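Long-range contacts in isocitrate dehydrogenase [NAD] subunit 1, mitochondrial (Saccharomyces cerevisiae, PDB 3BLX), which belongs to the mitochondrial NAD-dependent isocitrate dehydrogenase octamer, which oxidatively decarboxylates isocitrate to 2-oxoglutarate in the citric acid cycle, and also binds mitochondrial mRNA leaders: residues Asn73-Lys78 and Thr296-His301; Ile126-Asn131 and Phe230-Thr235; Val181-Ile186 and Ile214-Ala219. All coordinates share one frame; numbering follows the deposited sequence.

Contact 1: Asn73-Lys78 and Thr296-His301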
loop_
_atom_site.group_PDB
_atom_site.type_symbol
_atom_site.label_atom_id
_atom_site.label_comp_id
_atom_site.label_asym_id
_atom_site.label_seq_id
_atom_site.Cartn_x
_atom_site.Cartn_y
_atom_site.Cartn_z
ATOM N N ASN E 73 3.365 14.549 15.771
ATOM C CA ASN E 73 3.465 16.000 15.667
ATOM C C ASN E 73 4.094 16.481 14.363
ATOM O O ASN E 73 3.795 17.570 13.907
ATOM C CB ASN E 73 4.209 16.581 16.872
ATOM C CG ASN E 73 3.624 16.148 18.186
ATOM O OD1 ASN E 73 2.437 15.832 18.298
ATOM N ND2 ASN E 73 4.456 16.153 19.207
ATOM N N LYS E 74 4.979 15.667 13.787
ATOM C CA LYS E 74 5.674 15.974 12.522
ATOM C C LYS E 74 6.836 16.958 12.619
ATOM O O LYS E 74 7.664 17.006 11.735
ATOM C CB LYS E 74 4.699 16.465 11.429
ATOM C CG LYS E 74 3.415 15.653 11.281
ATOM C CD LYS E 74 3.701 14.224 10.983
ATOM C CE LYS E 74 2.488 13.526 10.409
ATOM N NZ LYS E 74 1.373 13.526 11.397
ATOM N N ILE E 75 6.865 17.767 13.665
ATOM C CA ILE E 75 7.896 18.780 13.856
ATOM C C ILE E 75 8.572 18.591 15.209
ATOM O O ILE E 75 7.919 18.321 16.223
ATOM C CB ILE E 75 7.294 20.200 13.778
ATOM C CG1 ILE E 75 6.595 20.366 12.448
ATOM C CG2 ILE E 75 8.391 21.231 13.808
ATOM C CD1 ILE E 75 7.544 20.181 11.251
ATOM N N GLY E 76 9.883 18.753 15.240
ATOM C CA GLY E 76 10.604 18.574 16.491
ATOM C C GLY E 76 11.764 19.517 16.711
ATOM O O GLY E 76 12.373 20.015 15.770
ATOM N N LEU E 77 12.062 19.766 17.978
ATOM C CA LEU E 77 13.222 20.561 18.362
ATOM C C LEU E 77 14.044 19.661 19.253
ATOM O O LEU E 77 13.544 19.102 20.224
ATOM C CB LEU E 77 12.812 21.832 19.117
ATOM C CG LEU E 77 13.642 23.098 18.878
ATOM C CD1 LEU E 77 13.774 23.883 20.143
ATOM C CD2 LEU E 77 14.997 22.772 18.405
ATOM N N LYS E 78 15.308 19.526 18.919
ATOM C CA LYS E 78 16.137 18.545 19.560
ATOM C C LYS E 78 17.431 19.168 20.080
ATOM O O LYS E 78 18.089 19.901 19.364
ATOM C CB LYS E 78 16.401 17.412 18.566
ATOM C CG LYS E 78 17.582 16.541 18.848
ATOM C CD LYS E 78 17.464 15.255 18.065
ATOM C CE LYS E 78 18.838 14.730 17.598
ATOM N NZ LYS E 78 19.892 14.807 18.657
ATOM N N THR E 296 14.493 29.282 15.320
ATOM C CA THR E 296 13.844 30.211 14.422
ATOM C C THR E 296 13.640 29.594 13.047
ATOM O O THR E 296 12.648 29.889 12.394
ATOM C CB THR E 296 14.558 31.575 14.348
ATOM O OG1 THR E 296 15.739 31.469 13.558
ATOM C CG2 THR E 296 14.901 32.049 15.732
ATOM N N LEU E 297 14.555 28.724 12.615
ATOM C CA LEU E 297 14.329 27.929 11.403
ATOM C C LEU E 297 13.021 27.167 11.533
ATOM O O LEU E 297 12.249 27.082 10.590
ATOM C CB LEU E 297 15.465 26.948 11.161
ATOM C CG LEU E 297 16.790 27.553 10.705
ATOM C CD1 LEU E 297 17.830 26.473 10.396
ATOM C CD2 LEU E 297 16.556 28.394 9.483
ATOM N N MET E 298 12.778 26.618 12.710
ATOM C CA MET E 298 11.537 25.912 12.999
ATOM C C MET E 298 10.323 26.843 12.911
ATOM O O MET E 298 9.301 26.481 12.349
ATOM C CB MET E 298 11.600 25.221 14.363
ATOM C CG MET E 298 10.395 24.396 14.646
ATOM S SD MET E 298 10.312 23.868 16.349
ATOM C CE MET E 298 10.101 25.460 17.171
ATOM N N LEU E 299 10.440 28.046 13.460
ATOM C CA LEU E 299 9.360 29.019 13.387
ATOM C C LEU E 299 9.008 29.337 11.925
ATOM O O LEU E 299 7.837 29.292 11.542
ATOM C CB LEU E 299 9.735 30.292 14.152
ATOM C CG LEU E 299 9.773 30.164 15.683
ATOM C CD1 LEU E 299 10.316 31.423 16.308
ATOM C CD2 LEU E 299 8.413 29.817 16.278
ATOM N N ASN E 300 10.021 29.652 11.123
ATOM C CA ASN E 300 9.854 29.857 9.688
ATOM C C ASN E 300 9.050 28.729 9.049
ATOM O O ASN E 300 8.094 28.957 8.321
ATOM C CB ASN E 300 11.213 29.937 8.989
ATOM C CG ASN E 300 11.908 31.287 9.190
ATOM O OD1 ASN E 300 11.292 32.275 9.601
ATOM N ND2 ASN E 300 13.197 31.331 8.883
ATOM N N HIS E 301 9.452 27.504 9.338
ATOM C CA HIS E 301 8.817 26.334 8.787
ATOM C C HIS E 301 7.352 26.186 9.214
ATOM O O HIS E 301 6.506 25.721 8.451
ATOM C CB HIS E 301 9.588 25.106 9.236
ATOM C CG HIS E 301 9.328 23.899 8.401
ATOM N ND1 HIS E 301 8.513 22.870 8.820
ATOM C CD2 HIS E 301 9.789 23.545 7.172
ATOM C CE1 HIS E 301 8.467 21.935 7.886
ATOM N NE2 HIS E 301 9.245 22.313 6.882
#

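Contact 2: Ile126-Asn131 and Phe230-Thr235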
loop_
_atom_site.group_PDB
_atom_site.type_symbol
_atom_site.label_atom_id
_atom_site.label_comp_id
_atom_site.label_asym_id
_atom_site.label_seq_id
_atom_site.Cartn_x
_atom_site.Cartn_y
_atom_site.Cartn_z
ATOM N N ILE E 126 26.193 27.217 3.232
ATOM C CA ILE E 126 25.209 26.240 3.646
ATOM C C ILE E 126 25.699 24.874 3.203
ATOM O O ILE E 126 26.060 24.703 2.047
ATOM C CB ILE E 126 23.902 26.533 2.960
ATOM C CG1 ILE E 126 23.416 27.896 3.409
ATOM C CG2 ILE E 126 22.854 25.437 3.243
ATOM C CD1 ILE E 126 22.129 28.291 2.749
ATOM N N VAL E 127 25.741 23.925 4.132
ATOM C CA VAL E 127 26.172 22.578 3.826
ATOM C C VAL E 127 24.973 21.654 3.949
ATOM O O VAL E 127 24.327 21.581 4.996
ATOM C CB VAL E 127 27.321 22.108 4.756
ATOM C CG1 VAL E 127 27.597 20.616 4.562
ATOM C CG2 VAL E 127 28.584 22.929 4.502
ATOM N N ILE E 128 24.642 20.980 2.857
ATOM C CA ILE E 128 23.516 20.035 2.848
ATOM C C ILE E 128 24.110 18.651 2.671
ATOM O O ILE E 128 24.802 18.400 1.690
ATOM C CB ILE E 128 22.522 20.345 1.704
ATOM C CG1 ILE E 128 21.794 21.659 1.957
ATOM C CG2 ILE E 128 21.530 19.228 1.532
ATOM C CD1 ILE E 128 20.997 22.161 0.811
ATOM N N ARG E 129 23.883 17.760 3.628
ATOM C CA ARG E 129 24.439 16.420 3.497
ATOM C C ARG E 129 23.379 15.297 3.486
ATOM O O ARG E 129 22.363 15.380 4.170
ATOM C CB ARG E 129 25.544 16.185 4.530
ATOM C CG ARG E 129 25.083 15.645 5.841
ATOM C CD ARG E 129 26.145 14.757 6.440
ATOM N NE ARG E 129 25.609 14.018 7.574
ATOM C CZ ARG E 129 25.560 14.512 8.806
ATOM N NH1 ARG E 129 26.027 15.737 9.040
ATOM N NH2 ARG E 129 25.050 13.790 9.804
ATOM N N GLU E 130 23.625 14.273 2.674
ATOM C CA GLU E 130 22.751 13.132 2.551
ATOM C C GLU E 130 22.824 12.313 3.826
ATOM O O GLU E 130 23.907 12.058 4.318
ATOM C CB GLU E 130 23.182 12.275 1.352
ATOM C CG GLU E 130 22.057 11.445 0.727
ATOM C CD GLU E 130 21.575 10.281 1.611
ATOM O OE1 GLU E 130 22.434 9.571 2.198
ATOM O OE2 GLU E 130 20.332 10.083 1.707
ATOM N N ASN E 131 21.669 11.882 4.340
ATOM C CA ASN E 131 21.609 11.300 5.681
ATOM C C ASN E 131 21.069 9.847 5.800
ATOM O O ASN E 131 20.766 9.384 6.903
ATOM C CB ASN E 131 20.833 12.264 6.613
ATOM C CG ASN E 131 20.877 11.847 8.080
ATOM O OD1 ASN E 131 21.950 11.651 8.673
ATOM N ND2 ASN E 131 19.703 11.712 8.677
ATOM N N PHE E 230 32.303 29.705 -2.108
ATOM C CA PHE E 230 31.248 28.696 -1.955
ATOM C C PHE E 230 29.939 29.300 -1.543
ATOM O O PHE E 230 29.897 30.349 -0.895
ATOM C CB PHE E 230 31.646 27.610 -0.955
ATOM C CG PHE E 230 32.872 26.843 -1.369
ATOM C CD1 PHE E 230 34.019 26.861 -0.588
ATOM C CD2 PHE E 230 32.898 26.158 -2.569
ATOM C CE1 PHE E 230 35.162 26.178 -0.972
ATOM C CE2 PHE E 230 34.048 25.472 -2.968
ATOM C CZ PHE E 230 35.179 25.482 -2.162
ATOM N N ASP E 231 28.867 28.620 -1.928
ATOM C CA ASP E 231 27.531 29.066 -1.586
ATOM C C ASP E 231 26.746 27.926 -0.882
ATOM O O ASP E 231 26.703 27.847 0.342
ATOM C CB ASP E 231 26.829 29.578 -2.853
ATOM C CG ASP E 231 25.575 30.389 -2.544
ATOM O OD1 ASP E 231 25.148 30.382 -1.370
ATOM O OD2 ASP E 231 25.017 31.030 -3.470
ATOM N N VAL E 232 26.136 27.042 -1.658
ATOM C CA VAL E 232 25.532 25.859 -1.106
ATOM C C VAL E 232 26.376 24.650 -1.473
ATOM O O VAL E 232 26.613 24.405 -2.649
ATOM C CB VAL E 232 24.120 25.686 -1.645
ATOM C CG1 VAL E 232 23.597 24.335 -1.272
ATOM C CG2 VAL E 232 23.209 26.759 -1.097
ATOM N N LEU E 233 26.863 23.920 -0.473
ATOM C CA LEU E 233 27.545 22.647 -0.714
ATOM C C LEU E 233 26.611 21.437 -0.490
ATOM O O LEU E 233 25.912 21.376 0.521
ATOM C CB LEU E 233 28.762 22.545 0.180
ATOM C CG LEU E 233 29.785 23.653 -0.049
ATOM C CD1 LEU E 233 30.960 23.538 0.938
ATOM C CD2 LEU E 233 30.273 23.528 -1.462
ATOM N N VAL E 234 26.576 20.493 -1.439
ATOM C CA VAL E 234 25.842 19.229 -1.282
ATOM C C VAL E 234 26.821 18.073 -1.275
ATOM O O VAL E 234 27.605 17.938 -2.199
ATOM C CB VAL E 234 24.931 18.947 -2.458
ATOM C CG1 VAL E 234 23.811 18.035 -2.015
ATOM C CG2 VAL E 234 24.386 20.226 -3.015
ATOM N N THR E 235 26.784 17.238 -0.244
ATOM C CA THR E 235 27.747 16.154 -0.142
ATOM C C THR E 235 27.111 14.898 0.409
ATOM O O THR E 235 26.086 14.952 1.082
ATOM C CB THR E 235 28.920 16.523 0.778
ATOM O OG1 THR E 235 28.484 16.509 2.136
ATOM C CG2 THR E 235 29.403 17.916 0.481
#

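Contact 3: Val181-Ile186 and Ile214-Ala219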
loop_
_atom_site.group_PDB
_atom_site.type_symbol
_atom_site.label_atom_id
_atom_site.label_comp_id
_atom_site.label_asym_id
_atom_site.label_seq_id
_atom_site.Cartn_x
_atom_site.Cartn_y
_atom_site.Cartn_z
ATOM N N VAL E 181 30.087 18.153 -3.738
ATOM C CA VAL E 181 31.380 17.761 -3.206
ATOM C C VAL E 181 31.490 16.240 -3.227
ATOM O O VAL E 181 30.648 15.551 -2.677
ATOM C CB VAL E 181 31.574 18.274 -1.744
ATOM C CG1 VAL E 181 32.885 17.760 -1.161
ATOM C CG2 VAL E 181 31.522 19.787 -1.694
ATOM N N HIS E 182 32.540 15.718 -3.840
ATOM C CA HIS E 182 32.630 14.283 -4.049
ATOM C C HIS E 182 34.088 13.845 -4.177
ATOM O O HIS E 182 35.007 14.675 -4.155
ATOM C CB HIS E 182 31.942 13.973 -5.353
ATOM C CG HIS E 182 32.565 14.672 -6.511
ATOM N ND1 HIS E 182 33.694 14.198 -7.145
ATOM C CD2 HIS E 182 32.239 15.830 -7.134
ATOM C CE1 HIS E 182 34.025 15.027 -8.122
ATOM N NE2 HIS E 182 33.155 16.023 -8.138
ATOM N N LYS E 183 34.294 12.544 -4.329
ATOM C CA LYS E 183 35.627 12.000 -4.541
ATOM C C LYS E 183 35.633 11.118 -5.802
ATOM O O LYS E 183 36.085 9.975 -5.772
ATOM C CB LYS E 183 36.059 11.203 -3.300
ATOM C CG LYS E 183 37.554 11.184 -3.008
ATOM C CD LYS E 183 37.808 10.846 -1.541
ATOM C CE LYS E 183 39.301 10.813 -1.225
ATOM N NZ LYS E 183 40.039 11.978 -1.805
ATOM N N ALA E 184 35.130 11.653 -6.913
ATOM C CA ALA E 184 34.980 10.868 -8.143
ATOM C C ALA E 184 36.294 10.525 -8.843
ATOM O O ALA E 184 36.327 9.688 -9.743
ATOM C CB ALA E 184 34.034 11.569 -9.115
ATOM N N ASN E 185 37.374 11.186 -8.441
ATOM C CA ASN E 185 38.691 10.900 -8.997
ATOM C C ASN E 185 39.163 9.485 -8.634
ATOM O O ASN E 185 39.846 8.826 -9.420
ATOM C CB ASN E 185 39.708 11.972 -8.568
ATOM C CG ASN E 185 39.804 12.129 -7.050
ATOM O OD1 ASN E 185 38.846 11.855 -6.319
ATOM N ND2 ASN E 185 40.965 12.586 -6.573
ATOM N N ILE E 186 38.772 9.023 -7.447
ATOM C CA ILE E 186 39.148 7.706 -6.944
ATOM C C ILE E 186 37.981 6.723 -7.026
ATOM O O ILE E 186 38.104 5.645 -7.619
ATOM C CB ILE E 186 39.605 7.780 -5.480
ATOM C CG1 ILE E 186 40.896 8.585 -5.371
ATOM C CG2 ILE E 186 39.816 6.391 -4.918
ATOM C CD1 ILE E 186 41.429 8.653 -3.959
ATOM N N ILE E 214 33.476 19.755 -7.130
ATOM C CA ILE E 214 34.777 19.927 -6.550
ATOM C C ILE E 214 35.135 18.655 -5.818
ATOM O O ILE E 214 34.304 18.054 -5.139
ATOM C CB ILE E 214 34.797 21.161 -5.632
ATOM C CG1 ILE E 214 36.223 21.492 -5.173
ATOM C CG2 ILE E 214 33.807 20.994 -4.472
ATOM C CD1 ILE E 214 36.313 22.884 -4.552
ATOM N N ILE E 215 36.366 18.222 -6.004
ATOM C CA ILE E 215 36.856 17.064 -5.302
ATOM C C ILE E 215 36.987 17.453 -3.853
ATOM O O ILE E 215 37.372 18.586 -3.540
ATOM C CB ILE E 215 38.192 16.610 -5.890
ATOM C CG1 ILE E 215 37.996 16.303 -7.376
ATOM C CG2 ILE E 215 38.685 15.387 -5.174
ATOM C CD1 ILE E 215 39.277 16.123 -8.141
ATOM N N VAL E 216 36.656 16.524 -2.967
ATOM C CA VAL E 216 36.492 16.856 -1.551
ATOM C C VAL E 216 37.777 17.346 -0.860
ATOM O O VAL E 216 37.730 18.286 -0.054
ATOM C CB VAL E 216 35.873 15.681 -0.768
ATOM C CG1 VAL E 216 36.779 14.456 -0.858
ATOM C CG2 VAL E 216 35.622 16.073 0.675
ATOM N N ASP E 217 38.913 16.723 -1.175
ATOM C CA ASP E 217 40.190 17.187 -0.615
ATOM C C ASP E 217 40.515 18.638 -1.011
ATOM O O ASP E 217 40.928 19.437 -0.159
ATOM C CB ASP E 217 41.353 16.233 -0.938
ATOM C CG ASP E 217 41.349 15.751 -2.389
ATOM O OD1 ASP E 217 40.935 16.520 -3.289
ATOM O OD2 ASP E 217 41.775 14.595 -2.630
ATOM N N ASN E 218 40.300 18.967 -2.290
ATOM C CA ASN E 218 40.444 20.335 -2.763
ATOM C C ASN E 218 39.442 21.270 -2.070
ATOM O O ASN E 218 39.761 22.413 -1.751
ATOM C CB ASN E 218 40.324 20.406 -4.297
ATOM C CG ASN E 218 40.596 21.808 -4.846
ATOM O OD1 ASN E 218 39.802 22.343 -5.637
ATOM N ND2 ASN E 218 41.711 22.417 -4.421
ATOM N N ALA E 219 38.237 20.776 -1.812
ATOM C CA ALA E 219 37.204 21.599 -1.170
ATOM C C ALA E 219 37.579 21.942 0.279
ATOM O O ALA E 219 37.302 23.046 0.768
ATOM C CB ALA E 219 35.852 20.900 -1.221
#

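Contact 1: Asn73-Lys78 and Thr296-His301
I75 lays its two branches over two side chains one helical turn apart, M298 and H301. Its CG2 meets CG of M298 at 3.8 Å, with the M298 sulphur beside the same methyl. The other branch carries CD1 to 3.8 Å from ND1 of H301. With CG of M298 anti to the backbone N (chi1 -175°) and chi2 also extended, the thioether reaches out from the helix to the strand, and SD comes to 4.2 Å from CB of L77. No hydrogen bond crosses the interface, so it rests on apolar packing with H301 at its exposed margin. An alanine in place of I75 would probably leave the M298 thioether and the H301 ring without their shared partner and open a gap between strand and helix. V20 and F269, from the strands flanking 75-80, also touch M298, which places the methionine against the sheet surface. The short axes of strand 75-78 and helix 296-301 run antiparallel at 173° and 9.6 Å apart, the arrangement of a helix covering a face of the sheet in a layered alpha/beta domain.

Contact 2: Ile126-Asn131 and Phe230-Thr235
I128 and V232 approach each other at a slant on one face of a parallel strand pair, CD1 of I128 lying 4.0 Å from CG1 of V232. I126 and V234 share that face: CB of I126 stands 4.1 Å from CG2 of V232. V127, L233, R129 and T235 occupy the reverse face, where CB of R129 lies 3.8 Å from OG1 of T235. The R129 side chain then leaves the neighbouring strand: its chi1 of 89° sets CG between the backbone N and carbonyl carbon, and the side chain comes to about 5 Å from that of R98. Both arginines are inferred substrate-binding residues by similarity, so this end of the pair probably borders the isocitrate pocket.

The register rests on five backbone hydrogen bonds alternating between the strands. The shortest runs from I128 N to L233 O at 2.7 Å, nearly straight at 174°, and the last, from E130 N to T235 O at 3.0 Å, carries the pairing to the end of the first strand. The carboxylate of E130 leads away from the partner strand and hydrogen-bonds T132 through OE2, while D231 pairs with R175.

Strand 124-130 lies between 105-111 and 232-235, and the latter is flanked on its other side by 177-182. F165, A166 and F169 of helix 156-172 cover the face bearing I126, I128 and V234.

Contact 3: Val181-Ile186 and Ile214-Ala219
Extended torsions at chi2 and chi3 of K183, followed by a bend at chi4 (45°), carry its ammonium to the carboxylate of D217. NZ and OD2 form a salt bridge at 3.2 Å, the two side chains meeting at about a right angle. On the way the lysine stem passes V216, with CD 3.8 Å from CG1 of the valine. The salt bridge ties the amine of K183, a residue critical for catalysis by similarity, to the first turn of helix 216-225.

H182 is turned differently. Its chi1 of 60° places the ring against the neighbouring strand, and I214 O lies 3.6 Å above one face, offset toward the rim. In the ring plane, ND1 accepts A184 N at 2.9 Å, which would help hold the imidazole in this rotation. The H182 backbone bonds both ways: its N donates to I214 O, and its O accepts V216 N at 2.7 Å, a bond bent to 132°. V181 points the same way as I214, CG2 to CG2 at 3.8 Å, while the V181 and V216 side chains cross at about a right angle, CG1 of V181 meeting CB of V216.

Strands 177-182 and 210-215 are the parallel strands of a beta-alpha-beta crossover through helix 190-205, whose D191 accepts K183 N. Y239 of helix 237-251 packs on K183 and V216, and I249 of a neighbouring subunit 2 chain also packs on V216.

From the N terminus, the chain first enters contact 1 at 73-78, and that loop closes only at 296-301, late in the sequence; both other contacts fall within it. Contact 2 opens at 126-131 and closes at 230-235, and contact 3, from 181-186 to 214-219, lies wholly within that span, so the three are nested and none cross. Contact 1 ties a helix to one part of the mixed sheet, whereas contacts 2 and 3 join its strands farther along. Contacts 2 and 3 meet directly through strands 232-235 and 177-182, with V234 O 2.9 Å from V181 N, a probable hydrogen bond. Contact 1 touches neither, its centre lying about 20 Å from that of contact 2.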